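Local coordinates for TRAP dicarboxylate transporter-DctP subunit (Desulfovibrio desulfuricans subsp. desulfuricans, PDB 4NHB), which binds sn-glycerol-3-phosphate in the periplasm, probably as the solute-binding subunit that delivers it to a TRAP transporter, at residues Gly35-Gly40 / Leu213-Ser218; Glu41-Gly46 / Val236-Tyr241; Gly199-Gly204 / Tyr222-Glu227. All blocks are in the same frame, centred on the assembly; numbering follows the deposited sequence.

Contact 1. Residues Gly35-Gly40 / Leu213-Ser218; sequences GMKPEG and LADIVS. With G3P (sn-glycerol-3-phosphate), chain P.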
loop_
_atom_site.group_PDB
_atom_site.type_symbol
_atom_site.label_atom_id
_atom_site.label_comp_id
_atom_site.label_asym_id
_atom_site.label_seq_id
_atom_site.Cartn_x
_atom_site.Cartn_y
_atom_site.Cartn_z
ATOM N N GLY A 35 -4.330 -7.387 -9.027
ATOM C CA GLY A 35 -4.198 -6.740 -7.738
ATOM C C GLY A 35 -4.674 -7.611 -6.609
ATOM O O GLY A 35 -5.002 -8.782 -6.820
ATOM N N MET A 36 -4.735 -7.017 -5.417
ATOM C CA MET A 36 -4.823 -7.785 -4.181
ATOM C C MET A 36 -5.971 -7.311 -3.332
ATOM O O MET A 36 -6.179 -7.851 -2.238
ATOM C CB MET A 36 -3.509 -7.687 -3.370
ATOM C CG MET A 36 -3.193 -6.285 -2.898
ATOM S SD MET A 36 -1.686 -6.217 -1.838
ATOM C CE MET A 36 -2.315 -6.974 -0.336
ATOM N N LYS A 37 -6.732 -6.329 -3.837
ATOM C CA LYS A 37 -7.777 -5.695 -3.030
ATOM C C LYS A 37 -9.181 -5.867 -3.622
ATOM O O LYS A 37 -9.356 -6.094 -4.824
ATOM C CB LYS A 37 -7.482 -4.201 -2.757
ATOM C CG LYS A 37 -6.184 -3.892 -2.026
ATOM C CD LYS A 37 -6.130 -4.536 -0.613
ATOM C CE LYS A 37 -4.788 -4.256 0.072
ATOM N NZ LYS A 37 -4.794 -4.639 1.526
ATOM N N PRO A 38 -10.204 -5.816 -2.766
ATOM C CA PRO A 38 -11.570 -5.904 -3.279
ATOM C C PRO A 38 -12.037 -4.620 -4.021
ATOM O O PRO A 38 -11.409 -3.552 -3.986
ATOM C CB PRO A 38 -12.394 -6.169 -2.028
ATOM C CG PRO A 38 -11.616 -5.563 -0.977
ATOM C CD PRO A 38 -10.172 -5.732 -1.302
ATOM N N GLU A 39 -13.151 -4.759 -4.720
ATOM C CA GLU A 39 -13.818 -3.626 -5.351
ATOM C C GLU A 39 -14.154 -2.605 -4.282
ATOM O O GLU A 39 -14.383 -2.970 -3.141
ATOM C CB GLU A 39 -15.084 -4.096 -6.049
ATOM C CG GLU A 39 -14.815 -4.982 -7.234
ATOM C CD GLU A 39 -14.287 -4.202 -8.424
ATOM O OE1 GLU A 39 -14.497 -2.974 -8.460
ATOM O OE2 GLU A 39 -13.646 -4.806 -9.302
ATOM N N GLY A 40 -14.113 -1.328 -4.669
ATOM C CA GLY A 40 -14.408 -0.191 -3.816
ATOM C C GLY A 40 -13.260 0.189 -2.904
ATOM O O GLY A 40 -13.402 1.067 -2.086
ATOM N N LEU A 213 -8.341 2.219 6.985
ATOM C CA LEU A 213 -9.778 2.156 7.198
ATOM C C LEU A 213 -10.498 1.599 6.003
ATOM O O LEU A 213 -11.508 0.924 6.162
ATOM C CB LEU A 213 -10.349 3.530 7.544
ATOM C CG LEU A 213 -10.039 3.976 8.987
ATOM C CD1 LEU A 213 -10.033 5.487 9.138
ATOM C CD2 LEU A 213 -11.011 3.351 9.977
ATOM N N ALA A 214 -9.973 1.829 4.808
ATOM C CA ALA A 214 -10.611 1.300 3.620
ATOM C C ALA A 214 -10.740 -0.229 3.720
ATOM O O ALA A 214 -11.743 -0.809 3.333
ATOM C CB ALA A 214 -9.817 1.693 2.343
ATOM N N ASP A 215 -9.716 -0.866 4.265
ATOM C CA ASP A 215 -9.691 -2.324 4.365
ATOM C C ASP A 215 -10.538 -2.787 5.544
ATOM O O ASP A 215 -11.300 -3.766 5.444
ATOM C CB ASP A 215 -8.234 -2.813 4.470
ATOM C CG ASP A 215 -7.479 -2.732 3.152
ATOM O OD1 ASP A 215 -8.147 -2.494 2.115
ATOM O OD2 ASP A 215 -6.207 -2.917 3.170
ATOM N N ILE A 216 -10.468 -2.053 6.650
ATOM C CA ILE A 216 -11.268 -2.402 7.808
ATOM C C ILE A 216 -12.752 -2.365 7.477
ATOM O O ILE A 216 -13.483 -3.262 7.878
ATOM C CB ILE A 216 -10.982 -1.464 8.981
ATOM C CG1 ILE A 216 -9.598 -1.745 9.535
ATOM C CG2 ILE A 216 -12.052 -1.592 10.039
ATOM C CD1 ILE A 216 -9.054 -0.607 10.384
ATOM N N VAL A 217 -13.204 -1.350 6.732
ATOM C CA VAL A 217 -14.610 -1.270 6.373
ATOM C C VAL A 217 -14.969 -2.247 5.257
ATOM O O VAL A 217 -15.998 -2.907 5.303
ATOM C CB VAL A 217 -14.997 0.168 5.963
ATOM C CG1 VAL A 217 -16.293 0.179 5.125
ATOM C CG2 VAL A 217 -15.114 1.014 7.218
ATOM N N SER A 218 -14.102 -2.338 4.260
ATOM C CA SER A 218 -14.331 -3.223 3.148
ATOM C C SER A 218 -14.522 -4.661 3.585
ATOM O O SER A 218 -15.420 -5.340 3.065
ATOM C CB SER A 218 -13.202 -3.123 2.122
ATOM O OG SER A 218 -13.447 -4.051 1.113
HETATM O O1 G3P P . 2.049 -2.085 0.950
HETATM C C1 G3P P . 2.038 -3.203 1.789
HETATM C C2 G3P P . 0.613 -3.468 2.292
HETATM O O2 G3P P . -0.231 -3.674 1.191
HETATM C C3 G3P P . 0.613 -4.713 3.193
HETATM O O1P G3P P . -0.450 -4.624 4.088
HETATM O O4P G3P P . -2.292 -4.773 2.503
HETATM O O2P G3P P . -1.368 -6.913 3.524
HETATM O O3P G3P P . -2.743 -5.367 4.916
HETATM P P G3P P . -1.789 -5.478 3.730
HETATM O O HOH W 1 -13.773 -2.221 -0.759
HETATM O O HOH W 2 -12.837 0.101 0.867
#
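Lys37 and Asp215 form a salt bridge beside the phosphate of the bound sn-glycerol-3-phosphate. Within it Lys37 NZ hydrogen-bonds Asp215 OD2 at 2.8 Å. It reaches that oxygen from above the carboxylate plane, 38° out of it, and the two side chains cross at about a right angle. The same ammonium donates a second hydrogen bond, 2.7 Å from Lys37 NZ to phosphate oxygen O4P. Lys37 is thus shared between two anionic groups, which probably keeps it charged. Its chain turns at chi2 (-61°) and is then extended through to NZ, which carries the amine across to the helix and the ligand. The ring of Phe194 adds a cation-pi contact to this lysine. Met36 brings its methyl CE to 3.6 Å from O4P, a van der Waals contact with the same phosphate oxygen that Lys37 bonds.

In this family 7 solute-binding protein, 35-40 lies in the loop between strand 30-34 and helix 42-57. It faces helix 213-218, which follows directly on strand 208-212. Arg171 and Arg151 also bond the ligand.

Farther along the loop, packing and water bridges replace the salt bridge. Pro38 CG packs against Ser218 OG at 3.2 Å. Ser218 chi1 is 177°, which points OG away from its own backbone N and toward the proline ring. One water joins Ser218 OG to the carbonyl oxygen of Glu39, at 2.6 Å from each of these atoms. A second water donates to two backbone carbonyls, those of Gly40 and Ala214, and ties the end of the loop to the helix. The carboxylate of Glu39 is engaged elsewhere, by His48.

Contact 2. Residues Glu41-Gly46 / Val236-Tyr241; sequences EPETIG and VIHSLY. With G3P (sn-glycerol-3-phosphate), chain P.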
loop_
_atom_site.group_PDB
_atom_site.type_symbol
_atom_site.label_atom_id
_atom_site.label_comp_id
_atom_site.label_asym_id
_atom_site.label_seq_id
_atom_site.Cartn_x
_atom_site.Cartn_y
_atom_site.Cartn_z
ATOM N N GLU A 41 -12.129 -0.495 -3.026
ATOM C CA GLU A 41 -10.952 -0.186 -2.203
ATOM C C GLU A 41 -10.015 0.650 -3.083
ATOM O O GLU A 41 -9.960 0.450 -4.303
ATOM C CB GLU A 41 -10.311 -1.490 -1.721
ATOM C CG GLU A 41 -9.473 -1.398 -0.429
ATOM C CD GLU A 41 -7.989 -1.189 -0.694
ATOM O OE1 GLU A 41 -7.167 -1.358 0.246
ATOM O OE2 GLU A 41 -7.646 -0.768 -1.821
ATOM N N PRO A 42 -9.292 1.618 -2.482
ATOM C CA PRO A 42 -8.551 2.546 -3.349
ATOM C C PRO A 42 -7.622 1.928 -4.378
ATOM O O PRO A 42 -7.594 2.499 -5.467
ATOM C CB PRO A 42 -7.786 3.440 -2.375
ATOM C CG PRO A 42 -8.628 3.399 -1.085
ATOM C CD PRO A 42 -9.267 2.015 -1.062
ATOM N N GLU A 43 -6.940 0.808 -4.101
ATOM C CA GLU A 43 -6.068 0.184 -5.106
ATOM C C GLU A 43 -6.879 -0.174 -6.354
ATOM O O GLU A 43 -6.547 0.214 -7.492
ATOM C CB GLU A 43 -5.365 -1.037 -4.533
ATOM C CG GLU A 43 -4.344 -1.642 -5.494
ATOM C CD GLU A 43 -3.844 -2.999 -5.054
ATOM O OE1 GLU A 43 -4.474 -4.055 -5.339
ATOM O OE2 GLU A 43 -2.757 -3.022 -4.486
ATOM N N THR A 44 -7.993 -0.843 -6.124
ATOM C CA THR A 44 -8.835 -1.337 -7.186
ATOM C C THR A 44 -9.511 -0.223 -7.984
ATOM O O THR A 44 -9.593 -0.301 -9.202
ATOM C CB THR A 44 -9.879 -2.255 -6.602
ATOM O OG1 THR A 44 -9.216 -3.244 -5.806
ATOM C CG2 THR A 44 -10.663 -2.934 -7.699
ATOM N N ILE A 45 -10.040 0.773 -7.284
ATOM C CA ILE A 45 -10.560 1.978 -7.929
ATOM C C ILE A 45 -9.485 2.592 -8.848
ATOM O O ILE A 45 -9.749 2.948 -9.992
ATOM C CB ILE A 45 -10.957 3.015 -6.874
ATOM C CG1 ILE A 45 -12.076 2.464 -5.981
ATOM C CG2 ILE A 45 -11.373 4.317 -7.564
ATOM C CD1 ILE A 45 -12.304 3.281 -4.704
ATOM N N GLY A 46 -8.269 2.688 -8.324
ATOM C CA GLY A 46 -7.118 3.147 -9.071
ATOM C C GLY A 46 -6.886 2.398 -10.364
ATOM O O GLY A 46 -6.662 3.012 -11.404
ATOM N N VAL A 236 -0.084 3.367 4.115
ATOM C CA VAL A 236 0.064 2.445 3.031
ATOM C C VAL A 236 0.114 3.176 1.688
ATOM O O VAL A 236 -0.735 4.000 1.368
ATOM C CB VAL A 236 -1.064 1.356 3.042
ATOM C CG1 VAL A 236 -0.936 0.341 1.881
ATOM C CG2 VAL A 236 -1.072 0.624 4.373
ATOM N N ILE A 237 1.152 2.853 0.925
ATOM C CA ILE A 237 1.369 3.415 -0.411
ATOM C C ILE A 237 1.485 2.263 -1.407
ATOM O O ILE A 237 2.321 1.370 -1.236
ATOM C CB ILE A 237 2.674 4.218 -0.448
ATOM C CG1 ILE A 237 2.590 5.449 0.477
ATOM C CG2 ILE A 237 3.030 4.619 -1.889
ATOM C CD1 ILE A 237 1.639 6.563 -0.015
ATOM N N HIS A 238 0.636 2.244 -2.435
ATOM C CA HIS A 238 0.802 1.283 -3.533
ATOM C C HIS A 238 1.159 1.943 -4.865
ATOM O O HIS A 238 1.165 3.164 -4.981
ATOM C CB HIS A 238 -0.467 0.460 -3.675
ATOM C CG HIS A 238 -0.588 -0.628 -2.663
ATOM N ND1 HIS A 238 -1.378 -1.733 -2.875
ATOM C CD2 HIS A 238 -0.018 -0.795 -1.438
ATOM C CE1 HIS A 238 -1.304 -2.537 -1.826
ATOM N NE2 HIS A 238 -0.500 -1.987 -0.933
ATOM N N SER A 239 1.449 1.130 -5.870
ATOM C CA SER A 239 1.797 1.604 -7.213
ATOM C C SER A 239 1.229 0.711 -8.259
ATOM O O SER A 239 0.942 -0.448 -8.006
ATOM C CB SER A 239 3.308 1.647 -7.441
ATOM O OG SER A 239 3.927 2.351 -6.407
ATOM N N LEU A 240 1.079 1.256 -9.454
ATOM C CA LEU A 240 0.867 0.433 -10.631
ATOM C C LEU A 240 2.246 0.132 -11.216
ATOM O O LEU A 240 3.061 1.046 -11.449
ATOM C CB LEU A 240 -0.005 1.132 -11.682
ATOM C CG LEU A 240 -1.386 1.626 -11.229
ATOM C CD1 LEU A 240 -2.096 2.258 -12.418
ATOM C CD2 LEU A 240 -2.221 0.499 -10.629
ATOM N N TYR A 241 2.525 -1.151 -11.389
ATOM C CA TYR A 241 3.813 -1.575 -11.943
ATOM C C TYR A 241 3.585 -2.131 -13.319
ATOM O O TYR A 241 2.559 -2.757 -13.553
ATOM C CB TYR A 241 4.408 -2.652 -11.074
ATOM C CG TYR A 241 4.859 -2.218 -9.687
ATOM C CD1 TYR A 241 3.980 -2.216 -8.614
ATOM C CD2 TYR A 241 6.175 -1.824 -9.451
ATOM C CE1 TYR A 241 4.396 -1.835 -7.347
ATOM C CE2 TYR A 241 6.592 -1.439 -8.211
ATOM C CZ TYR A 241 5.730 -1.441 -7.153
ATOM O OH TYR A 241 6.187 -1.077 -5.882
HETATM O O1 G3P P . 2.049 -2.085 0.950
HETATM C C1 G3P P . 2.038 -3.203 1.789
HETATM C C2 G3P P . 0.613 -3.468 2.292
HETATM O O2 G3P P . -0.231 -3.674 1.191
HETATM C C3 G3P P . 0.613 -4.713 3.193
HETATM O O1P G3P P . -0.450 -4.624 4.088
HETATM O O4P G3P P . -2.292 -4.773 2.503
HETATM O O2P G3P P . -1.368 -6.913 3.524
HETATM O O3P G3P P . -2.743 -5.367 4.916
HETATM P P G3P P . -1.789 -5.478 3.730
#
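The ligand pocket is backed here by a His-carboxylate pair, His238 on strand 235-243 and Glu43 in the first turn of helix 42-57. His238 ND1 donates to Glu43 OE2 at a very short 2.5 Å. The bond is bent, with an N-H...O angle of 144°. The oxygen lies at the ring edge, near the ring plane, while the carboxylate itself is turned 39° from that plane. Glu43 keeps CG anti to its backbone N (chi1 -174°) and stays extended beyond it, which carries the carboxylate to the strand. Its other oxygen, OE1, accepts from Met36 N, so both oxygens are held, which probably limits rotation of the group.

In this family 7 solute-binding fold the histidine strand pairs antiparallel with strands 89-92 and 146-155. The ring thus stands on the sheet and links the helix to the solute. On the ligand side His238 NE2 lies 2.7 Å from the glycerol oxygen O2 in a hydrogen bond. A weak bond at 3.2 Å runs from NE2 to O1. Glu43 is therefore a second-shell residue that orients a first-shell one.

The start of the helix is fixed by Glu41 at the N-cap. Its OE2 accepts from Glu43 N at 2.9 Å, met nearly end-on to the C-O bond. Val236 makes a van der Waals contact with the glycerol part, 4.0 Å from Val236 CG1 to ligand O1.

Contact 3. Residues Gly199-Gly204 / Tyr222-Glu227; sequences GALDQG and YEITPE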
loop_
_atom_site.group_PDB
_atom_site.type_symbol
_atom_site.label_atom_id
_atom_site.label_comp_id
_atom_site.label_asym_id
_atom_site.label_seq_id
_atom_site.Cartn_x
_atom_site.Cartn_y
_atom_site.Cartn_z
ATOM N N GLY A 199 -10.741 -15.154 6.398
ATOM C CA GLY A 199 -10.802 -16.444 7.082
ATOM C C GLY A 199 -10.178 -16.394 8.482
ATOM O O GLY A 199 -10.681 -17.022 9.429
ATOM N N ALA A 200 -9.083 -15.645 8.642
ATOM C CA ALA A 200 -8.372 -15.644 9.914
ATOM C C ALA A 200 -9.257 -15.008 10.981
ATOM O O ALA A 200 -9.377 -15.508 12.117
ATOM C CB ALA A 200 -7.075 -14.904 9.784
ATOM N N LEU A 201 -9.881 -13.897 10.607
ATOM C CA LEU A 201 -10.896 -13.275 11.451
ATOM C C LEU A 201 -12.014 -14.246 11.781
ATOM O O LEU A 201 -12.332 -14.461 12.967
ATOM C CB LEU A 201 -11.481 -12.044 10.756
ATOM C CG LEU A 201 -10.538 -10.835 10.815
ATOM C CD1 LEU A 201 -11.122 -9.714 9.967
ATOM C CD2 LEU A 201 -10.299 -10.372 12.278
ATOM N N ASP A 202 -12.609 -14.838 10.748
ATOM C CA ASP A 202 -13.721 -15.799 10.932
ATOM C C ASP A 202 -13.337 -16.998 11.794
ATOM O O ASP A 202 -14.194 -17.535 12.503
ATOM C CB ASP A 202 -14.224 -16.377 9.601
ATOM C CG ASP A 202 -15.048 -15.393 8.795
ATOM O OD1 ASP A 202 -15.514 -14.371 9.345
ATOM O OD2 ASP A 202 -15.233 -15.669 7.596
ATOM N N GLN A 203 -12.071 -17.420 11.702
ATOM C CA GLN A 203 -11.573 -18.583 12.429
ATOM C C GLN A 203 -11.397 -18.336 13.942
ATOM O O GLN A 203 -11.444 -19.268 14.721
ATOM C CB GLN A 203 -10.251 -19.066 11.834
ATOM C CG GLN A 203 -10.381 -19.897 10.563
ATOM C CD GLN A 203 -9.033 -20.159 9.897
ATOM O OE1 GLN A 203 -7.977 -19.686 10.353
ATOM N NE2 GLN A 203 -9.061 -20.921 8.810
ATOM N N GLY A 204 -11.149 -17.101 14.353
ATOM C CA GLY A 204 -11.318 -16.733 15.751
ATOM C C GLY A 204 -10.145 -16.870 16.711
ATOM O O GLY A 204 -10.330 -16.680 17.924
ATOM N N TYR A 222 -15.009 -4.716 11.681
ATOM C CA TYR A 222 -15.572 -4.171 12.935
ATOM C C TYR A 222 -16.717 -5.026 13.481
ATOM O O TYR A 222 -17.038 -4.927 14.649
ATOM C CB TYR A 222 -16.024 -2.714 12.749
ATOM C CG TYR A 222 -16.950 -2.516 11.580
ATOM C CD1 TYR A 222 -18.312 -2.760 11.712
ATOM C CD2 TYR A 222 -16.471 -2.086 10.343
ATOM C CE1 TYR A 222 -19.165 -2.598 10.665
ATOM C CE2 TYR A 222 -17.326 -1.919 9.284
ATOM C CZ TYR A 222 -18.684 -2.180 9.454
ATOM O OH TYR A 222 -19.577 -2.028 8.415
ATOM N N GLU A 223 -17.270 -5.904 12.646
ATOM C CA GLU A 223 -18.249 -6.902 13.070
ATOM C C GLU A 223 -17.663 -8.000 13.970
ATOM O O GLU A 223 -18.398 -8.695 14.663
ATOM C CB GLU A 223 -18.874 -7.578 11.843
ATOM C CG GLU A 223 -19.939 -6.727 11.148
ATOM C CD GLU A 223 -20.508 -7.378 9.906
ATOM O OE1 GLU A 223 -20.038 -8.469 9.500
ATOM O OE2 GLU A 223 -21.431 -6.776 9.318
ATOM N N ILE A 224 -16.350 -8.183 13.910
ATOM C CA ILE A 224 -15.660 -9.235 14.656
ATOM C C ILE A 224 -14.683 -8.619 15.654
ATOM O O ILE A 224 -14.554 -9.072 16.788
ATOM C CB ILE A 224 -14.934 -10.199 13.669
ATOM C CG1 ILE A 224 -15.976 -10.945 12.845
ATOM C CG2 ILE A 224 -14.059 -11.186 14.390
ATOM C CD1 ILE A 224 -15.418 -11.638 11.632
ATOM N N THR A 225 -13.990 -7.574 15.217
ATOM C CA THR A 225 -13.028 -6.850 16.035
ATOM C C THR A 225 -13.485 -5.404 16.091
ATOM O O THR A 225 -13.058 -4.581 15.291
ATOM C CB THR A 225 -11.630 -6.884 15.404
ATOM O OG1 THR A 225 -11.701 -6.473 14.016
ATOM C CG2 THR A 225 -11.066 -8.283 15.464
ATOM N N PRO A 226 -14.385 -5.092 17.014
ATOM C CA PRO A 226 -15.105 -3.822 16.895
ATOM C C PRO A 226 -14.310 -2.611 17.373
ATOM O O PRO A 226 -14.734 -1.487 17.125
ATOM C CB PRO A 226 -16.352 -4.036 17.791
ATOM C CG PRO A 226 -16.324 -5.456 18.182
ATOM C CD PRO A 226 -14.940 -5.952 18.069
ATOM N N GLU A 227 -13.195 -2.833 18.052
ATOM C CA GLU A 227 -12.482 -1.732 18.679
ATOM C C GLU A 227 -11.329 -1.270 17.784
ATOM O O GLU A 227 -10.363 -1.977 17.571
ATOM C CB GLU A 227 -11.945 -2.139 20.048
ATOM C CG GLU A 227 -12.898 -3.046 20.886
ATOM C CD GLU A 227 -14.071 -2.315 21.517
ATOM O OE1 GLU A 227 -14.071 -1.070 21.560
ATOM O OE2 GLU A 227 -15.003 -3.005 21.990
#
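Leu201 and Ile224 bring helix 197-203 against the loop that leads into strand 227-229. The contact is mainly apolar, and no hydrogen bond crosses it. Leu201 CB meets Ile224 CD1 at 4.1 Å. Farther out, Leu201 CD2 touches Thr225 CG2 at 3.9 Å, and these two side chains cross at about a right angle. The leucine thus spans two successive loop residues, one with its root and one with a branch.

Ile224 has CG1 beside its backbone N (chi1 -66°) and is extended at chi2 (165°), which sends CD1 out to the helix. Its other branch, CG2, lies 4.0 Å from the carbonyl oxygen of Leu201. This contact sits at one end of the solute-binding fold, with the side chain of Leu201 about 11 Å from the ligand.

Thr225 has chi1 near 51°. This turns the methyl to the leucine and leaves OG1 to bond with the carbonyl oxygen of Met221, four residues earlier. The polar and apolar branches therefore serve different neighbours. Asp202 starts away from the loop, but its end comes back: OD1 lies 3.6 Å from Ile224 CD1, with the two side chains roughly perpendicular.

Contacts 1 and 2 both touch the bound sn-glycerol-3-phosphate, and their centres are about 10 Å apart. Contact 1 serves the phosphate, contact 2 the glycerol oxygens. The loop 35-40 runs straight into 41-46, so their first segments are continuous along the chain. Pro38 O and Thr44 OG1, 2.9 Å apart, probably form a hydrogen bond that ties loop to helix, and Ala214 CB packs on Pro42 CD at 3.5 Å. Contact 3 stands farther out, its centre about 15 Å from that of contact 1 and about 24 Å from that of contact 2. It meets contact 1 through Tyr222, whose CE2 lies 4.0 Å from Val217 CA. It does not touch contact 2.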